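Alpha-glucosidase (Bacteroides thetaiotaomicron, PDB 5XFM) probably hydrolyses beta-L-arabinopyranosides and alpha-galactosides as a bifunctional, calcium-containing glycoside hydrolase of family 97. Local coordinates at residues Met487-Cys492 against Val520-Pro525; Tyr292-Gly297 against Asn524-Phe529; Phe146-Gln151 against Phe199-Asp204; Val42-Lys47 against Ile263-His268; Ala239-Gly244 against Gly406-Glu411. The protein carries 1 engineered substitution. All coordinates share one frame; numbering follows the deposited sequence.

Contact 1. Residues Met487-Cys492 against Val520-Pro525; sequences MEFGGC and VLLQNP
In the wall of the catalytic barrel, the irregular segment 487-492 packs against the chain that leaves helix 512-521 on its way to strand 526-528. Leu522, the first residue to abandon helical geometry, turns its two branches to different partners. CD1 sits over one face of the Phe489 ring, 4.0 Å from the ring centroid and offset toward the rim, a CH-pi contact. CD2 receives the methyl CE of Met487 at 3.7 Å. The thioether chain runs straight until chi3 (66°), and that bend swings CE in against leucine. The flexible thioether of Met487 lets CE reach Leu522, while the fork of leucine gives one methyl to each partner. The backbones are joined by a nearly straight bond from Met487 N to Gln523 O, 3.1 Å long. Beside it, Asn524 CB lies 3.3 Å from Met487 O, and the asparagine side chain crosses that of Glu488 at about a right angle. Glu488, centre of an inverse gamma turn, is backbone-bonded to Ser451, and Gly491 to Ala530. Segment 487-492 thus bridges strand 448-451 and the chain just beyond strand 526-528, consistent with the seventh strand position of a (beta/alpha)8 barrel.

Contact 2. Residues Tyr292-Gly297 against Asn524-Phe529; sequences YRFGRG and NPVQNF
Chi1 of Arg296 (-70°) puts CG beside its backbone N, and chi1 of Phe529 (-65°) does the same for its own CG. Arg296 CG meets the edge of the Phe529 ring, 4.1 Å from CE1. Beyond CG the arginine bends twice, and its guanidinium leads off to a salt bridge with Glu327; the strand contact uses its aliphatic part. A face of the Phe529 ring rests on Gln527 CB from the same segment. The backbones of 295-297 and 526-528 run parallel, their directions 23° apart. Gln527 is held through both its N and its O: its N donates to Gly295 O at 2.9 Å and its O accepts from Gly297 N at 2.7 Å, the latter donor tilted from the carbonyl plane. Ahead of these, Gly295 N makes a weak bond to Pro525 O at 3.3 Å. Proline suits the strand entrance, where its CB lies over one face of the Phe294 ring, 4.3 Å from CG. Glycine suits position 297, because Asn528 OD1 stands 3.6 Å from Gly297 CA, just where a CB would go. This buried OD1 has no partner in the model. Strand 295-299 is the first of the parallel sheet and 526-528 its last, and their pairing is the first-to-last seam of a (beta/alpha)8, or TIM, barrel.

Contact 3. Residues Phe146-Gln151 against Phe199-Asp204; sequences FRFPEQ and FRIGND
Phe148 reaches across to Phe199 and Ile201 from CB outward. The bond from CA to CB heads toward segment 199-204, and chi1 (-64°) sets CG beside the backbone N. On one side of the ring CD1 meets Ile201 CD1 at 3.9 Å; on the other, CD2 lies near Phe199 CE2. Further along, CE1 lies over Phe199 CG and CE2 against Phe199 CE2 at 3.5 Å, and at the tip CZ is 3.4 Å from Phe199 CD1. The rings of Phe148 and Phe199 thus form a face-to-face stack, planes 19° apart and centroids 3.9 Å apart; flat rings can lie face to face at this spacing. Pro149 adds CG against Ile201 CG2 at 3.7 Å. Further out, Gln151 CG packs on Gly202 CA, which leaves no room for a CB. Gly202 also takes the positive phi of the type II' turn Ile201-Asp204. A water donates to both Gln151 O (2.8 Å) and Arg200 O, tying the exposed end together, while Arg200 itself pairs with Asp180. The stack lies between the end of strand 136-147 and the end of strand 197-200, with Val207 of strand 206-212 also touching Phe148, and Tyr232 meeting Phe199 edge-to-face.

Contact 4. Residues Val42-Lys47 against Ile263-His268; sequences VSYNGK and ITVGDH
Tyr44 lays one face of its ring over Gly266, whose CA stands 4.0 Å from the ring centroid and only 5° off the normal, a CH-pi contact over the very centre. The tyrosine CG is anti to the backbone N (chi1 -168°), and Gly266 presents bare backbone to the ring. The ring's rim continues onto the following residue, with CE1 3.6 Å from Asp267 N and 3.8 Å from Asp267 OD1; ring and carboxylate planes are 50° apart. Closer to the backbone, Tyr44 CB rests on Val265 CG2 at 3.8 Å. Two residues earlier Val42 uses both branches: CG1 approaches Val265 CG1 at 4.4 Å, and CG2 approaches Ile263 CD1 at 4.5 Å. Beta-branched valine and isoleucine favour extended backbone, and their methyls fill the space between the sheets. No hydrogen bond joins the two segments; they meet through side-chain and ring packing. At the outer end, strand 39-44 turns back through Asn45 and Gly46, whose positive phi angles are those a type I' turn needs and which asparagine and glycine tolerate well. Tyr44 N donates to Lys47 O at 2.8 Å and Lys47 N to Tyr44 O at 3.0 Å, closing a tight hairpin. Leu26, Met49 and Leu50 of the first sheet add to the apolar layer against Val265 and Ile263. Strands 39-44 and 256-266 belong to different antiparallel sheets, and such face-to-face packing is the core of a beta-sandwich, as in the galactose-mutarotase-like N-terminal domains of this family.

Contact 5. Residues Ala239-Gly244 against Gly406-Glu411; sequences AEENNG and GGDKQE
Lys409 NZ is gripped by several carbonyls: it donates to Ala239 O at 2.8 Å and to Glu241 O at 3.0 Å, and outside these segments to Asn245 and Gly246. The contact joins a loop of the N-terminal beta-sandwich domain to the loop between barrel strand 399-403 and helix 410-425, where Lys409 holds the N-cap position. The lysine chain is extended beyond CG, which suits a residue that must reach a distant cluster of backbone oxygens; NZ lies above the planes of both carbonyls. A second tie runs the same way, Asp408 N donating to Glu241 OE1 at 2.8 Å on the syn side, tilted out of the carboxylate plane, while Glu241 OE2 takes Met238 N. That same OE1 lies 3.2 Å from Gly407 CA. A CB on Gly407 would collide with it, and one on Gly406 with Asn242 OD1. Asn242 ND2 makes a weak bond of 3.0 Å to Glu411 OE2, with amide and carboxylate planes nearly perpendicular; its stronger partner is Asn245 O, and Glu411 OE2 also bonds to Tyr367 OH. Within its own loop, Gly244 N donates to Glu241 O at 2.8 Å, from the face of that carbonyl opposite to Lys409 NZ.

How the contacts relate
Contacts 1 and 2 meet on the same chain, sharing Asn524 and Pro525, with centres about 9 Å apart. They also lie near the calcium ion held by Glu174, Glu452 and Glu458: the side chain of Glu488 is about 10 Å from it and that of Asn528 about 12 Å. Contacts 3 and 4, whose centres are about 10 Å apart, share the N-terminal domain, where contact 3 is nested in the loop closed by contact 4; they touch where Phe146 CE2 packs 4.0 Å from Ile263 CG1. Contact 5 links the two domains, its Gly406 about 13 Å from the calcium. Contacts 2 and 3 are about 38 Å apart, centre to centre.

Contact 1. Residues Met487-Cys492 against Val520-Pro525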
# COMPACT_ATOMS: atom_id res chain seq x y z
N MET A 487 3.42 1.24 -3.19
CA MET A 487 2.89 0.28 -4.15
C MET A 487 3.84 0.14 -5.34
O MET A 487 3.96 1.05 -6.16
CB MET A 487 1.51 0.72 -4.62
CG MET A 487 0.80 -0.25 -5.53
SD MET A 487 -0.83 0.39 -5.96
CE MET A 487 -0.39 1.83 -6.93
N GLU A 488 4.52 -0.99 -5.42
CA GLU A 488 5.48 -1.24 -6.51
C GLU A 488 4.73 -1.77 -7.71
O GLU A 488 4.61 -2.99 -7.89
CB GLU A 488 6.57 -2.22 -6.07
CG GLU A 488 7.96 -1.63 -6.12
CD GLU A 488 8.58 -1.65 -7.52
OE1 GLU A 488 8.24 -2.55 -8.32
OE2 GLU A 488 9.39 -0.75 -7.84
N PHE A 489 4.22 -0.86 -8.53
CA PHE A 489 3.25 -1.22 -9.56
C PHE A 489 3.92 -1.63 -10.88
O PHE A 489 3.37 -2.43 -11.64
CB PHE A 489 2.28 -0.05 -9.80
CG PHE A 489 1.18 -0.36 -10.77
CD1 PHE A 489 0.04 -1.03 -10.36
CD2 PHE A 489 1.29 0.03 -12.10
CE1 PHE A 489 -0.97 -1.32 -11.26
CE2 PHE A 489 0.28 -0.25 -13.00
CZ PHE A 489 -0.86 -0.93 -12.57
N GLY A 490 5.10 -1.08 -11.16
CA GLY A 490 5.78 -1.35 -12.42
C GLY A 490 5.10 -0.67 -13.60
O GLY A 490 5.08 -1.20 -14.72
N GLY A 491 4.57 0.52 -13.36
CA GLY A 491 3.82 1.26 -14.35
C GLY A 491 4.63 2.01 -15.40
O GLY A 491 5.84 1.82 -15.53
N CYS A 492 3.92 2.84 -16.16
CA CYS A 492 4.46 3.60 -17.28
C CYS A 492 4.91 2.68 -18.41
O CYS A 492 6.10 2.44 -18.61
CB CYS A 492 5.63 4.50 -16.86
SG CYS A 492 6.04 5.73 -18.14
N VAL A 520 3.38 9.95 -11.40
CA VAL A 520 3.13 10.85 -10.29
C VAL A 520 1.98 10.33 -9.42
O VAL A 520 2.01 10.46 -8.20
CB VAL A 520 2.82 12.27 -10.81
CG1 VAL A 520 2.50 13.19 -9.65
CG2 VAL A 520 4.00 12.80 -11.60
N LEU A 521 0.98 9.74 -10.06
CA LEU A 521 -0.17 9.21 -9.34
C LEU A 521 0.19 8.06 -8.40
O LEU A 521 -0.27 8.02 -7.26
CB LEU A 521 -1.24 8.75 -10.32
CG LEU A 521 -1.90 9.87 -11.12
CD1 LEU A 521 -2.90 9.31 -12.13
CD2 LEU A 521 -2.57 10.87 -10.20
N LEU A 522 1.01 7.13 -8.87
CA LEU A 522 1.33 5.92 -8.11
C LEU A 522 2.71 6.01 -7.45
O LEU A 522 3.73 6.05 -8.14
CB LEU A 522 1.25 4.68 -9.02
CG LEU A 522 0.00 4.56 -9.91
CD1 LEU A 522 -0.03 3.24 -10.66
CD2 LEU A 522 -1.28 4.75 -9.10
N GLN A 523 2.74 5.98 -6.11
CA GLN A 523 3.96 6.24 -5.34
C GLN A 523 4.68 4.96 -4.87
O GLN A 523 4.06 4.03 -4.34
CB GLN A 523 3.61 7.13 -4.13
CG GLN A 523 4.75 7.36 -3.15
CD GLN A 523 4.78 6.30 -2.06
OE1 GLN A 523 3.73 5.87 -1.57
NE2 GLN A 523 5.98 5.86 -1.68
N ASN A 524 5.99 4.94 -5.09
CA ASN A 524 6.89 3.92 -4.53
C ASN A 524 8.33 4.44 -4.61
O ASN A 524 8.73 4.97 -5.65
CB ASN A 524 6.74 2.58 -5.26
CG ASN A 524 7.31 1.41 -4.47
OD1 ASN A 524 8.49 1.08 -4.59
ND2 ASN A 524 6.48 0.79 -3.65
N PRO A 525 9.11 4.27 -3.54
CA PRO A 525 10.45 4.87 -3.41
C PRO A 525 11.43 4.42 -4.49
O PRO A 525 12.19 5.23 -5.04
CB PRO A 525 10.92 4.38 -2.04
CG PRO A 525 9.71 3.90 -1.34
CD PRO A 525 8.79 3.41 -2.39

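Contact 2. Residues Tyr292-Gly297 against Asn524-Phe529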
# COMPACT_ATOMS: atom_id res chain seq x y z
N TYR A 292 20.34 4.72 2.51
CA TYR A 292 19.77 4.01 1.36
C TYR A 292 19.34 4.99 0.29
O TYR A 292 18.63 5.97 0.56
CB TYR A 292 18.59 3.14 1.80
CG TYR A 292 19.00 1.96 2.65
CD1 TYR A 292 19.75 0.92 2.12
CD2 TYR A 292 18.66 1.91 3.99
CE1 TYR A 292 20.14 -0.15 2.91
CE2 TYR A 292 19.05 0.85 4.78
CZ TYR A 292 19.78 -0.18 4.24
OH TYR A 292 20.15 -1.24 5.03
N ARG A 293 19.79 4.73 -0.93
CA ARG A 293 19.54 5.62 -2.06
C ARG A 293 18.37 5.11 -2.90
O ARG A 293 18.37 3.98 -3.37
CB ARG A 293 20.81 5.74 -2.90
CG ARG A 293 20.70 6.67 -4.10
CD ARG A 293 21.96 6.58 -4.96
NE ARG A 293 21.92 7.46 -6.12
CZ ARG A 293 22.89 7.54 -7.03
NH1 ARG A 293 23.97 6.78 -6.91
NH2 ARG A 293 22.78 8.37 -8.05
N PHE A 294 17.35 5.95 -3.05
CA PHE A 294 16.18 5.55 -3.81
C PHE A 294 16.26 6.07 -5.24
O PHE A 294 17.17 6.83 -5.58
CB PHE A 294 14.90 6.05 -3.13
CG PHE A 294 14.91 5.89 -1.64
CD1 PHE A 294 15.12 4.64 -1.06
CD2 PHE A 294 14.71 6.98 -0.80
CE1 PHE A 294 15.14 4.49 0.31
CE2 PHE A 294 14.72 6.83 0.57
CZ PHE A 294 14.93 5.58 1.13
N GLY A 295 15.32 5.64 -6.08
CA GLY A 295 15.30 6.11 -7.45
C GLY A 295 14.59 5.23 -8.46
O GLY A 295 13.53 4.66 -8.18
N ARG A 296 15.23 5.06 -9.61
CA ARG A 296 14.58 4.50 -10.79
C ARG A 296 15.35 3.29 -11.28
O ARG A 296 16.58 3.25 -11.22
CB ARG A 296 14.50 5.54 -11.91
CG ARG A 296 13.54 6.69 -11.68
CD ARG A 296 14.18 7.78 -10.84
NE ARG A 296 15.47 8.19 -11.37
CZ ARG A 296 15.65 9.13 -12.29
NH1 ARG A 296 14.60 9.76 -12.81
NH2 ARG A 296 16.87 9.44 -12.70
N GLY A 297 14.61 2.29 -11.75
CA GLY A 297 15.22 1.09 -12.29
C GLY A 297 14.71 0.74 -13.66
O GLY A 297 13.60 1.11 -14.05
N ASN A 524 5.99 4.94 -5.09
CA ASN A 524 6.89 3.92 -4.53
C ASN A 524 8.33 4.44 -4.61
O ASN A 524 8.73 4.97 -5.65
CB ASN A 524 6.74 2.58 -5.26
CG ASN A 524 7.31 1.41 -4.47
OD1 ASN A 524 8.49 1.08 -4.59
ND2 ASN A 524 6.48 0.79 -3.65
N PRO A 525 9.11 4.27 -3.54
CA PRO A 525 10.45 4.87 -3.41
C PRO A 525 11.43 4.42 -4.49
O PRO A 525 12.19 5.23 -5.04
CB PRO A 525 10.92 4.38 -2.04
CG PRO A 525 9.71 3.90 -1.34
CD PRO A 525 8.79 3.41 -2.39
N VAL A 526 11.41 3.13 -4.80
CA VAL A 526 12.22 2.58 -5.88
C VAL A 526 11.29 2.14 -7.01
O VAL A 526 10.61 1.13 -6.90
CB VAL A 526 13.07 1.38 -5.40
CG1 VAL A 526 13.78 0.70 -6.56
CG2 VAL A 526 14.07 1.83 -4.34
N GLN A 527 11.26 2.92 -8.09
CA GLN A 527 10.36 2.62 -9.20
C GLN A 527 11.07 1.84 -10.30
O GLN A 527 11.99 2.34 -10.94
CB GLN A 527 9.77 3.90 -9.80
CG GLN A 527 8.85 4.70 -8.88
CD GLN A 527 7.44 4.14 -8.77
OE1 GLN A 527 7.22 2.93 -8.85
NE2 GLN A 527 6.47 5.03 -8.60
N ASN A 528 10.60 0.62 -10.52
CA ASN A 528 11.02 -0.15 -11.68
C ASN A 528 9.94 -0.03 -12.75
O ASN A 528 9.00 -0.81 -12.79
CB ASN A 528 11.27 -1.62 -11.32
CG ASN A 528 12.30 -1.77 -10.20
OD1 ASN A 528 13.47 -1.41 -10.35
ND2 ASN A 528 11.86 -2.32 -9.07
N PHE A 529 10.05 1.03 -13.56
CA PHE A 529 9.09 1.31 -14.62
C PHE A 529 9.17 0.29 -15.75
O PHE A 529 10.19 -0.38 -15.93
CB PHE A 529 9.30 2.72 -15.18
CG PHE A 529 9.03 3.81 -14.18
CD1 PHE A 529 10.04 4.67 -13.80
CD2 PHE A 529 7.77 3.96 -13.62
CE1 PHE A 529 9.80 5.67 -12.88
CE2 PHE A 529 7.53 4.95 -12.70
CZ PHE A 529 8.54 5.81 -12.33
O HOH W 1 12.56 1.85 -16.61

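Contact 3. Residues Phe146-Gln151 against Phe199-Asp204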
# COMPACT_ATOMS: atom_id res chain seq x y z
N PHE A 146 -16.76 -3.21 12.37
CA PHE A 146 -17.10 -1.94 11.75
C PHE A 146 -18.50 -2.04 11.14
O PHE A 146 -18.72 -2.81 10.19
CB PHE A 146 -16.06 -1.57 10.69
CG PHE A 146 -14.64 -1.72 11.16
CD1 PHE A 146 -13.97 -2.92 11.03
CD2 PHE A 146 -13.99 -0.65 11.76
CE1 PHE A 146 -12.67 -3.05 11.48
CE2 PHE A 146 -12.69 -0.78 12.22
CZ PHE A 146 -12.03 -1.99 12.07
N ARG A 147 -19.44 -1.30 11.71
CA ARG A 147 -20.82 -1.30 11.26
C ARG A 147 -21.15 0.03 10.58
O ARG A 147 -20.78 1.08 11.08
CB ARG A 147 -21.77 -1.55 12.43
CG ARG A 147 -23.21 -1.77 12.01
CD ARG A 147 -24.15 -1.95 13.19
NE ARG A 147 -23.75 -3.01 14.13
CZ ARG A 147 -24.26 -4.24 14.11
NH1 ARG A 147 -25.14 -4.57 13.17
NH2 ARG A 147 -23.88 -5.15 14.99
N PHE A 148 -21.79 -0.03 9.42
CA PHE A 148 -22.02 1.18 8.63
C PHE A 148 -23.49 1.56 8.48
O PHE A 148 -24.36 0.71 8.61
CB PHE A 148 -21.39 1.02 7.24
CG PHE A 148 -19.90 0.87 7.27
CD1 PHE A 148 -19.09 1.99 7.27
CD2 PHE A 148 -19.32 -0.38 7.32
CE1 PHE A 148 -17.71 1.86 7.31
CE2 PHE A 148 -17.94 -0.51 7.36
CZ PHE A 148 -17.14 0.61 7.35
N PRO A 149 -23.76 2.85 8.23
CA PRO A 149 -25.13 3.25 7.92
C PRO A 149 -25.68 2.51 6.71
O PRO A 149 -24.94 2.21 5.77
CB PRO A 149 -25.01 4.75 7.64
CG PRO A 149 -23.80 5.17 8.38
CD PRO A 149 -22.85 4.01 8.33
N GLU A 150 -26.97 2.25 6.76
CA GLU A 150 -27.71 1.48 5.76
C GLU A 150 -27.38 1.82 4.31
O GLU A 150 -27.28 0.93 3.46
CB GLU A 150 -29.20 1.65 6.04
CG GLU A 150 -29.70 0.59 7.01
CD GLU A 150 -31.17 0.74 7.36
OE1 GLU A 150 -31.94 1.26 6.52
OE2 GLU A 150 -31.54 0.36 8.49
N GLN A 151 -27.23 3.10 4.01
CA GLN A 151 -27.09 3.54 2.62
C GLN A 151 -25.65 3.44 2.12
O GLN A 151 -25.33 3.91 1.03
CB GLN A 151 -27.58 4.99 2.46
CG GLN A 151 -26.67 6.04 3.08
CD GLN A 151 -26.82 6.19 4.59
OE1 GLN A 151 -27.36 5.31 5.27
NE2 GLN A 151 -26.33 7.31 5.12
N PHE A 199 -15.34 2.86 1.96
CA PHE A 199 -16.78 2.92 2.08
C PHE A 199 -17.27 4.33 1.81
O PHE A 199 -16.69 5.30 2.29
CB PHE A 199 -17.24 2.47 3.46
CG PHE A 199 -16.91 1.04 3.78
CD1 PHE A 199 -15.67 0.70 4.29
CD2 PHE A 199 -17.86 0.04 3.62
CE1 PHE A 199 -15.37 -0.61 4.60
CE2 PHE A 199 -17.56 -1.27 3.93
CZ PHE A 199 -16.31 -1.60 4.42
N ARG A 200 -18.32 4.44 1.00
CA ARG A 200 -18.99 5.71 0.79
C ARG A 200 -20.27 5.75 1.62
O ARG A 200 -21.15 4.90 1.48
CB ARG A 200 -19.31 5.92 -0.69
CG ARG A 200 -20.09 7.20 -0.97
CD ARG A 200 -20.13 7.52 -2.46
NE ARG A 200 -21.01 6.64 -3.21
CZ ARG A 200 -22.33 6.80 -3.29
NH1 ARG A 200 -22.91 7.80 -2.65
NH2 ARG A 200 -23.05 5.94 -4.01
N ILE A 201 -20.33 6.73 2.52
CA ILE A 201 -21.44 6.86 3.46
C ILE A 201 -22.56 7.71 2.87
O ILE A 201 -22.87 8.79 3.38
CB ILE A 201 -20.95 7.46 4.80
CG1 ILE A 201 -19.61 6.85 5.20
CG2 ILE A 201 -21.99 7.24 5.90
CD1 ILE A 201 -19.66 5.35 5.46
N GLY A 202 -23.15 7.23 1.78
CA GLY A 202 -24.19 7.96 1.09
C GLY A 202 -23.66 9.30 0.61
O GLY A 202 -22.74 9.35 -0.21
N ASN A 203 -24.23 10.37 1.14
CA ASN A 203 -23.77 11.71 0.81
C ASN A 203 -22.99 12.35 1.96
O ASN A 203 -22.59 13.51 1.88
CB ASN A 203 -24.96 12.59 0.41
CG ASN A 203 -25.72 12.02 -0.77
OD1 ASN A 203 -26.92 11.74 -0.68
ND2 ASN A 203 -25.01 11.79 -1.88
N ASP A 204 -22.81 11.60 3.05
CA ASP A 204 -22.13 12.14 4.23
C ASP A 204 -20.63 11.86 4.27
O ASP A 204 -20.02 11.96 5.33
CB ASP A 204 -22.78 11.59 5.50
CG ASP A 204 -24.28 11.76 5.50
OD1 ASP A 204 -24.75 12.81 5.03
OD2 ASP A 204 -24.99 10.85 5.99
O HOH W 2 -23.52 5.01 -0.78

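Contact 4. Residues Val42-Lys47 against Ile263-His268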
# COMPACT_ATOMS: atom_id res chain seq x y z
N VAL A 42 -18.90 6.15 15.50
CA VAL A 42 -18.14 7.27 14.95
C VAL A 42 -19.01 8.24 14.17
O VAL A 42 -19.80 7.84 13.31
CB VAL A 42 -17.00 6.78 14.04
CG1 VAL A 42 -16.27 7.96 13.39
CG2 VAL A 42 -16.03 5.91 14.83
N SER A 43 -18.85 9.52 14.46
CA SER A 43 -19.55 10.57 13.73
C SER A 43 -18.57 11.60 13.17
O SER A 43 -17.48 11.79 13.72
CB SER A 43 -20.58 11.24 14.64
OG SER A 43 -19.98 12.26 15.42
N TYR A 44 -18.96 12.25 12.08
CA TYR A 44 -18.17 13.33 11.50
C TYR A 44 -19.09 14.47 11.10
O TYR A 44 -20.03 14.25 10.33
CB TYR A 44 -17.36 12.85 10.29
CG TYR A 44 -16.32 13.86 9.86
CD1 TYR A 44 -16.62 14.85 8.94
CD2 TYR A 44 -15.04 13.84 10.40
CE1 TYR A 44 -15.67 15.79 8.55
CE2 TYR A 44 -14.09 14.76 10.02
CZ TYR A 44 -14.41 15.73 9.10
OH TYR A 44 -13.45 16.65 8.74
N ASN A 45 -18.80 15.68 11.58
CA ASN A 45 -19.71 16.82 11.46
C ASN A 45 -21.16 16.51 11.81
O ASN A 45 -22.08 17.03 11.18
CB ASN A 45 -19.65 17.42 10.05
CG ASN A 45 -18.47 18.34 9.86
OD1 ASN A 45 -17.93 18.89 10.83
ND2 ASN A 45 -18.05 18.53 8.61
N GLY A 46 -21.36 15.67 12.82
CA GLY A 46 -22.70 15.37 13.31
C GLY A 46 -23.41 14.27 12.55
O GLY A 46 -24.50 13.84 12.93
N LYS A 47 -22.80 13.80 11.47
CA LYS A 47 -23.36 12.69 10.72
C LYS A 47 -22.75 11.38 11.16
O LYS A 47 -21.54 11.29 11.37
CB LYS A 47 -23.16 12.89 9.21
CG LYS A 47 -23.76 14.18 8.65
CD LYS A 47 -25.28 14.21 8.87
CE LYS A 47 -25.95 12.89 8.49
NZ LYS A 47 -27.44 13.00 8.44
N ILE A 263 -9.32 3.93 11.11
CA ILE A 263 -10.50 4.46 10.45
C ILE A 263 -10.24 5.89 9.97
O ILE A 263 -10.13 6.81 10.77
CB ILE A 263 -11.71 4.49 11.40
CG1 ILE A 263 -11.86 3.15 12.12
CG2 ILE A 263 -12.97 4.86 10.64
CD1 ILE A 263 -12.90 3.17 13.23
N THR A 264 -10.11 6.06 8.66
CA THR A 264 -9.91 7.39 8.09
C THR A 264 -11.26 7.90 7.61
O THR A 264 -11.86 7.33 6.71
CB THR A 264 -8.91 7.36 6.92
OG1 THR A 264 -7.65 6.86 7.39
CG2 THR A 264 -8.72 8.75 6.33
N VAL A 265 -11.75 8.97 8.21
CA VAL A 265 -13.13 9.38 7.95
C VAL A 265 -13.17 10.86 7.58
O VAL A 265 -12.41 11.66 8.11
CB VAL A 265 -14.03 9.07 9.17
CG1 VAL A 265 -13.30 9.36 10.46
CG2 VAL A 265 -15.36 9.83 9.09
N GLY A 266 -14.04 11.22 6.64
CA GLY A 266 -14.22 12.62 6.31
C GLY A 266 -15.50 12.88 5.55
O GLY A 266 -16.21 11.95 5.20
N ASP A 267 -15.83 14.15 5.32
CA ASP A 267 -16.97 14.47 4.49
C ASP A 267 -16.52 14.59 3.03
O ASP A 267 -17.35 14.74 2.14
CB ASP A 267 -17.63 15.78 4.94
CG ASP A 267 -16.65 16.93 5.03
OD1 ASP A 267 -15.42 16.69 4.91
OD2 ASP A 267 -17.10 18.09 5.19
N HIS A 268 -15.21 14.51 2.82
CA HIS A 268 -14.63 14.57 1.48
C HIS A 268 -13.54 13.52 1.28
O HIS A 268 -13.12 12.84 2.22
CB HIS A 268 -14.05 15.96 1.20
CG HIS A 268 -15.08 17.06 1.22
ND1 HIS A 268 -15.01 18.13 2.08
CD2 HIS A 268 -16.18 17.24 0.46
CE1 HIS A 268 -16.04 18.93 1.86
NE2 HIS A 268 -16.77 18.41 0.88

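Contact 5. Residues Ala239-Gly244 against Gly406-Glu411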
# COMPACT_ATOMS: atom_id res chain seq x y z
N ALA A 239 -6.79 -21.12 7.85
CA ALA A 239 -5.93 -22.22 8.23
C ALA A 239 -5.20 -22.82 7.03
O ALA A 239 -4.08 -23.31 7.15
CB ALA A 239 -6.75 -23.29 8.94
N GLU A 240 -5.83 -22.77 5.86
CA GLU A 240 -5.25 -23.37 4.67
C GLU A 240 -4.10 -22.56 4.09
O GLU A 240 -3.42 -23.03 3.18
CB GLU A 240 -6.33 -23.57 3.59
CG GLU A 240 -7.40 -24.59 3.94
CD GLU A 240 -8.49 -24.00 4.82
OE1 GLU A 240 -8.45 -22.79 5.11
OE2 GLU A 240 -9.40 -24.77 5.22
N GLU A 241 -3.87 -21.35 4.61
CA GLU A 241 -2.76 -20.53 4.11
C GLU A 241 -1.41 -21.15 4.49
O GLU A 241 -1.35 -22.04 5.35
CB GLU A 241 -2.85 -19.10 4.65
CG GLU A 241 -4.00 -18.28 4.06
CD GLU A 241 -4.04 -16.85 4.60
OE1 GLU A 241 -3.06 -16.10 4.39
OE2 GLU A 241 -5.05 -16.49 5.25
N ASN A 242 -0.34 -20.72 3.83
CA ASN A 242 1.00 -21.26 4.07
C ASN A 242 1.03 -22.77 3.87
O ASN A 242 1.76 -23.49 4.55
CB ASN A 242 1.48 -20.89 5.48
CG ASN A 242 2.98 -20.94 5.63
OD1 ASN A 242 3.72 -20.66 4.68
ND2 ASN A 242 3.45 -21.29 6.82
N ASN A 243 0.18 -23.24 2.95
CA ASN A 243 -0.02 -24.67 2.69
C ASN A 243 -0.44 -25.46 3.93
O ASN A 243 -0.21 -26.66 4.02
CB ASN A 243 1.25 -25.27 2.10
CG ASN A 243 0.96 -26.48 1.24
OD1 ASN A 243 -0.12 -26.60 0.65
ND2 ASN A 243 1.93 -27.38 1.15
N GLY A 244 -1.06 -24.78 4.90
CA GLY A 244 -1.50 -25.44 6.12
C GLY A 244 -0.45 -25.49 7.21
O GLY A 244 -0.65 -26.14 8.24
N GLY A 406 3.85 -16.88 1.90
CA GLY A 406 2.87 -17.89 2.29
C GLY A 406 1.57 -17.45 2.94
O GLY A 406 0.83 -18.27 3.48
N GLY A 407 1.28 -16.15 2.95
CA GLY A 407 0.01 -15.69 3.47
C GLY A 407 0.14 -14.78 4.67
O GLY A 407 1.17 -14.14 4.86
N ASP A 408 -0.89 -14.72 5.51
CA ASP A 408 -0.98 -13.70 6.54
C ASP A 408 -0.67 -14.21 7.93
O ASP A 408 -0.73 -13.46 8.91
CB ASP A 408 -2.38 -13.06 6.53
CG ASP A 408 -2.49 -11.88 5.56
OD1 ASP A 408 -1.45 -11.34 5.13
OD2 ASP A 408 -3.64 -11.48 5.24
N LYS A 409 -0.35 -15.50 8.04
CA LYS A 409 -0.06 -16.08 9.34
C LYS A 409 1.16 -15.44 9.99
O LYS A 409 2.08 -14.99 9.29
CB LYS A 409 0.13 -17.59 9.22
CG LYS A 409 -1.16 -18.34 8.97
CD LYS A 409 -0.89 -19.83 8.79
CE LYS A 409 -2.19 -20.62 8.78
NZ LYS A 409 -1.95 -22.03 8.34
N GLN A 410 1.17 -15.43 11.32
CA GLN A 410 2.23 -14.82 12.11
C GLN A 410 3.62 -15.38 11.74
O GLN A 410 4.61 -14.66 11.78
CB GLN A 410 1.93 -14.99 13.61
CG GLN A 410 3.05 -14.54 14.54
CD GLN A 410 2.63 -14.43 16.00
OE1 GLN A 410 1.80 -15.20 16.48
NE2 GLN A 410 3.25 -13.51 16.72
N GLU A 411 3.67 -16.66 11.39
CA GLU A 411 4.87 -17.33 10.87
C GLU A 411 5.46 -16.60 9.63
O GLU A 411 6.69 -16.46 9.46
CB GLU A 411 4.51 -18.78 10.54
CG GLU A 411 5.58 -19.63 9.91
CD GLU A 411 5.28 -21.11 10.04
OE1 GLU A 411 4.84 -21.54 11.13
OE2 GLU A 411 5.46 -21.85 9.04